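Local coordinates for protein defensin (Pachyrhizus erosus, PDB 3PSM) that probably defends the plant against fungi as a dimeric, disulfide-rich antimicrobial protein of the gamma-thionin family, at residues D22-K27 against F39-T44. Numbering follows the deposited sequence.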
ATOM      1  N   ASP A  22       0.700   0.168   3.712  1.00  7.95           N
ATOM      2  CA  ASP A  22       0.642   1.595   3.979  1.00  8.54           C
ATOM      3  C   ASP A  22       1.471   1.937   5.208  1.00  8.20           C
ATOM      4  O   ASP A  22       2.357   2.787   5.195  1.00  8.99           O
ATOM      5  CB  ASP A  22      -0.829   2.003   4.144  1.00  9.69           C
ATOM      6  CG  ASP A  22      -1.106   3.394   4.634  1.00 10.74           C
ATOM      7  OD1 ASP A  22      -0.222   4.262   4.505  1.00 11.35           O
ATOM      8  OD2 ASP A  22      -2.206   3.613   5.206  1.00 16.22           O
ATOM      9  N   HIS A  23       1.181   1.238   6.333  1.00  8.47           N
ATOM     10  CA  HIS A  23       1.937   1.476   7.547  1.00  8.71           C
ATOM     11  C   HIS A  23       3.435   1.333   7.313  1.00  8.68           C
ATOM     12  O   HIS A  23       4.258   2.180   7.705  1.00  9.67           O
ATOM     13  CB  HIS A  23       1.451   0.505   8.651  1.00  9.20           C
ATOM     14  CG  HIS A  23       2.324   0.621   9.887  1.00 10.41           C
ATOM     15  ND1 HIS A  23       2.002   1.508  10.904  1.00 11.99           N
ATOM     16  CD2 HIS A  23       3.482  -0.026  10.188  1.00 11.54           C
ATOM     17  CE1 HIS A  23       2.985   1.402  11.784  1.00 12.72           C
ATOM     18  NE2 HIS A  23       3.877   0.522  11.380  1.00 13.10           N
ATOM     19  N   CYS A  24       3.837   0.195   6.754  1.00  8.18           N
ATOM     20  CA  CYS A  24       5.266  -0.101   6.614  1.00  8.51           C
ATOM     21  C   CYS A  24       5.960   0.901   5.702  1.00  8.57           C
ATOM     22  O   CYS A  24       7.049   1.350   6.004  1.00 10.28           O
ATOM     23  CB  CYS A  24       5.463  -1.523   6.110  1.00  8.72           C
ATOM     24  SG  CYS A  24       4.918  -2.772   7.326  1.00  8.61           S
ATOM     25  N   LYS A  25       5.320   1.257   4.568  1.00  8.60           N
ATOM     26  CA  LYS A  25       5.920   2.203   3.625  1.00  9.09           C
ATOM     27  C   LYS A  25       5.916   3.619   4.173  1.00  9.53           C
ATOM     28  O   LYS A  25       6.891   4.367   3.985  1.00 12.11           O
ATOM     29  CB  LYS A  25       5.188   2.154   2.288  1.00  9.02           C
ATOM     30  CG  LYS A  25       5.461   0.933   1.471  1.00  9.01           C
ATOM     31  CD  LYS A  25       4.588   0.809   0.241  1.00  9.68           C
ATOM     32  CE  LYS A  25       5.105  -0.275  -0.711  1.00 11.96           C
ATOM     33  NZ  LYS A  25       4.136  -0.688  -1.713  1.00 11.64           N
ATOM     34  N   ASN A  26       4.810   4.039   4.758  1.00  9.83           N
ATOM     35  CA  ASN A  26       4.559   5.462   5.035  1.00 10.14           C
ATOM     36  C   ASN A  26       4.767   5.878   6.446  1.00 11.22           C
ATOM     37  O   ASN A  26       4.989   7.086   6.681  1.00 16.03           O
ATOM     38  CB  ASN A  26       3.135   5.820   4.572  1.00 10.56           C
ATOM     39  CG  ASN A  26       2.993   5.584   3.095  1.00 10.52           C
ATOM     40  OD1 ASN A  26       3.881   6.012   2.309  1.00 12.74           O
ATOM     41  ND2 ASN A  26       1.928   4.942   2.684  1.00 10.64           N
ATOM     42  N   LYS A  27       4.690   4.969   7.416  1.00 10.56           N
ATOM     43  CA  LYS A  27       5.009   5.256   8.793  1.00 12.10           C
ATOM     44  C   LYS A  27       6.424   4.828   9.156  1.00 12.81           C
ATOM     45  O   LYS A  27       7.141   5.516   9.868  1.00 16.46           O
ATOM     46  CB  LYS A  27       4.008   4.671   9.767  1.00 14.95           C
ATOM     47  CG  LYS A  27       2.633   5.227   9.540  1.00 19.06           C
ATOM     48  CD  LYS A  27       2.514   6.544  10.277  1.00 22.23           C
ATOM     49  CE  LYS A  27       1.090   7.071  10.207  1.00 25.88           C
ATOM     50  NZ  LYS A  27       0.761   7.461   8.794  1.00 34.49           N
ATOM     51  N   PHE A  39      -2.430 -12.790  11.650  1.00 11.86           N
ATOM     52  CA  PHE A  39      -3.213 -11.551  11.718  1.00 11.22           C
ATOM     53  C   PHE A  39      -2.429 -10.422  12.333  1.00 10.63           C
ATOM     54  O   PHE A  39      -2.998  -9.532  12.994  1.00 11.02           O
ATOM     55  CB  PHE A  39      -4.549 -11.739  12.415  1.00 13.50           C
ATOM     56  CG  PHE A  39      -5.500 -12.637  11.648  1.00 13.84           C
ATOM     57  CD1 PHE A  39      -5.425 -14.019  11.812  1.00 17.14           C
ATOM     58  CD2 PHE A  39      -6.428 -12.072  10.806  1.00 15.86           C
ATOM     59  CE1 PHE A  39      -6.355 -14.802  11.111  1.00 20.49           C
ATOM     60  CE2 PHE A  39      -7.348 -12.867  10.134  1.00 19.58           C
ATOM     61  CZ  PHE A  39      -7.295 -14.223  10.292  1.00 22.00           C
ATOM     62  N   ARG A  40      -1.145 -10.341  12.032  1.00  9.75           N
ATOM     63  CA  ARG A  40      -0.310  -9.196  12.386  1.00  9.91           C
ATOM     64  C   ARG A  40       0.374  -8.668  11.120  1.00  9.43           C
ATOM     65  O   ARG A  40       0.487  -9.348  10.101  1.00  9.62           O
ATOM     66  CB  ARG A  40       0.757  -9.589  13.405  1.00 11.81           C
ATOM     67  CG  ARG A  40       0.109  -9.959  14.747  1.00 13.62           C
ATOM     68  CD  ARG A  40       1.147 -10.174  15.834  1.00 14.53           C
ATOM     69  NE  ARG A  40       1.914 -11.354  15.486  1.00 14.49           N
ATOM     70  CZ  ARG A  40       2.746 -11.988  16.288  1.00 14.94           C
ATOM     71  NH1 ARG A  40       2.928 -11.527  17.506  1.00 17.21           N
ATOM     72  NH2 ARG A  40       3.394 -13.069  15.812  1.00 17.48           N
ATOM     73  N   CYS A  41       0.780  -7.402  11.219  1.00  8.63           N
ATOM     74  CA  CYS A  41       1.439  -6.688  10.141  1.00  8.35           C
ATOM     75  C   CYS A  41       2.943  -6.849  10.245  1.00  8.66           C
ATOM     76  O   CYS A  41       3.542  -6.562  11.290  1.00  9.45           O
ATOM     77  CB  CYS A  41       1.071  -5.201  10.251  1.00  8.64           C
ATOM     78  SG  CYS A  41       1.945  -4.097   9.110  1.00  8.36           S
ATOM     79  N   TRP A  42       3.549  -7.342   9.174  1.00  8.55           N
ATOM     80  CA  TRP A  42       4.973  -7.578   9.058  1.00  9.04           C
ATOM     81  C   TRP A  42       5.532  -6.691   7.950  1.00  8.92           C
ATOM     82  O   TRP A  42       5.029  -6.655   6.842  1.00  9.60           O
ATOM     83  CB  TRP A  42       5.244  -9.049   8.687  1.00 10.14           C
ATOM     84  CG  TRP A  42       4.888 -10.018   9.798  1.00 10.19           C
ATOM     85  CD1 TRP A  42       3.629 -10.386  10.200  1.00 11.09           C
ATOM     86  CD2 TRP A  42       5.814 -10.747  10.609  1.00 11.07           C
ATOM     87  NE1 TRP A  42       3.767 -11.291  11.237  1.00 12.29           N
ATOM     88  CE2 TRP A  42       5.062 -11.530  11.512  1.00 12.29           C
ATOM     89  CE3 TRP A  42       7.213 -10.799  10.691  1.00 11.82           C
ATOM     90  CZ2 TRP A  42       5.653 -12.336  12.461  1.00 14.20           C
ATOM     91  CZ3 TRP A  42       7.781 -11.647  11.647  1.00 13.63           C
ATOM     92  CH2 TRP A  42       6.991 -12.399  12.493  1.00 14.58           C
ATOM     93  N   CYS A  43       6.612  -5.968   8.296  1.00  9.09           N
ATOM     94  CA  CYS A  43       7.284  -5.129   7.371  1.00  9.21           C
ATOM     95  C   CYS A  43       8.568  -5.806   6.874  1.00 10.63           C
ATOM     96  O   CYS A  43       9.291  -6.468   7.639  1.00 12.04           O
ATOM     97  CB  CYS A  43       7.710  -3.781   7.984  1.00 10.19           C
ATOM     98  SG  CYS A  43       6.402  -2.786   8.719  1.00  9.89           S
ATOM     99  N   THR A  44       8.885  -5.580   5.629  1.00 10.57           N
ATOM    100  CA  THR A  44      10.165  -5.958   5.014  1.00 12.62           C
ATOM    101  C   THR A  44      11.052  -4.738   4.893  1.00 12.64           C
ATOM    102  O   THR A  44      10.605  -3.683   4.474  1.00 12.11           O
ATOM    103  CB  THR A  44       9.925  -6.592   3.636  1.00 14.07           C
ATOM    104  OG1 THR A  44       9.139  -7.780   3.826  1.00 16.07           O
ATOM    105  CG2 THR A  44      11.207  -7.014   2.960  1.00 17.13           C
TER
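Cys24 and Cys43 show how a covalent bond can hold a helix on a sheet in a protein of only 47 residues. Their SG atoms are 2.0 Å apart, with chi3 at -79°; Cys24 CA and Cys43 CA lie 5.5 Å from each other. In both cysteines SG is anti to the carbonyl carbon and beside the backbone N (chi1 -66° in Cys24, -56° in Cys43), and the two sulfurs meet between helix and strand, each CB 3.0 Å from the SG of the other residue. Cys41, two residues earlier on the same side of the strand, sends SG to within 3.7 Å of Cys24 SG in a van der Waals contact; its own disulfide runs to Cys20, one turn earlier on the helix. Two bridges from a Cys-X-X-X-Cys helix to a Cys-X-Cys strand are the signature of the cysteine-stabilised alpha-beta fold of plant defensins, here tying helix 17-27 to the central strand, 41-46, of the three-stranded antiparallel sheet. His23 flanks this sulfur cluster: its CD2 lies 4.3 Å from Cys43 SG, which sits at the ring edge, whereas Cys41 SG approaches obliquely. Lys27 CB covers part of one imidazole face, 3.8 Å above the plane, and NE2 is hydrogen-bonded to Glu28. On the same helix, Asp22 OD2 forms a salt bridge with Arg40 of the second subunit.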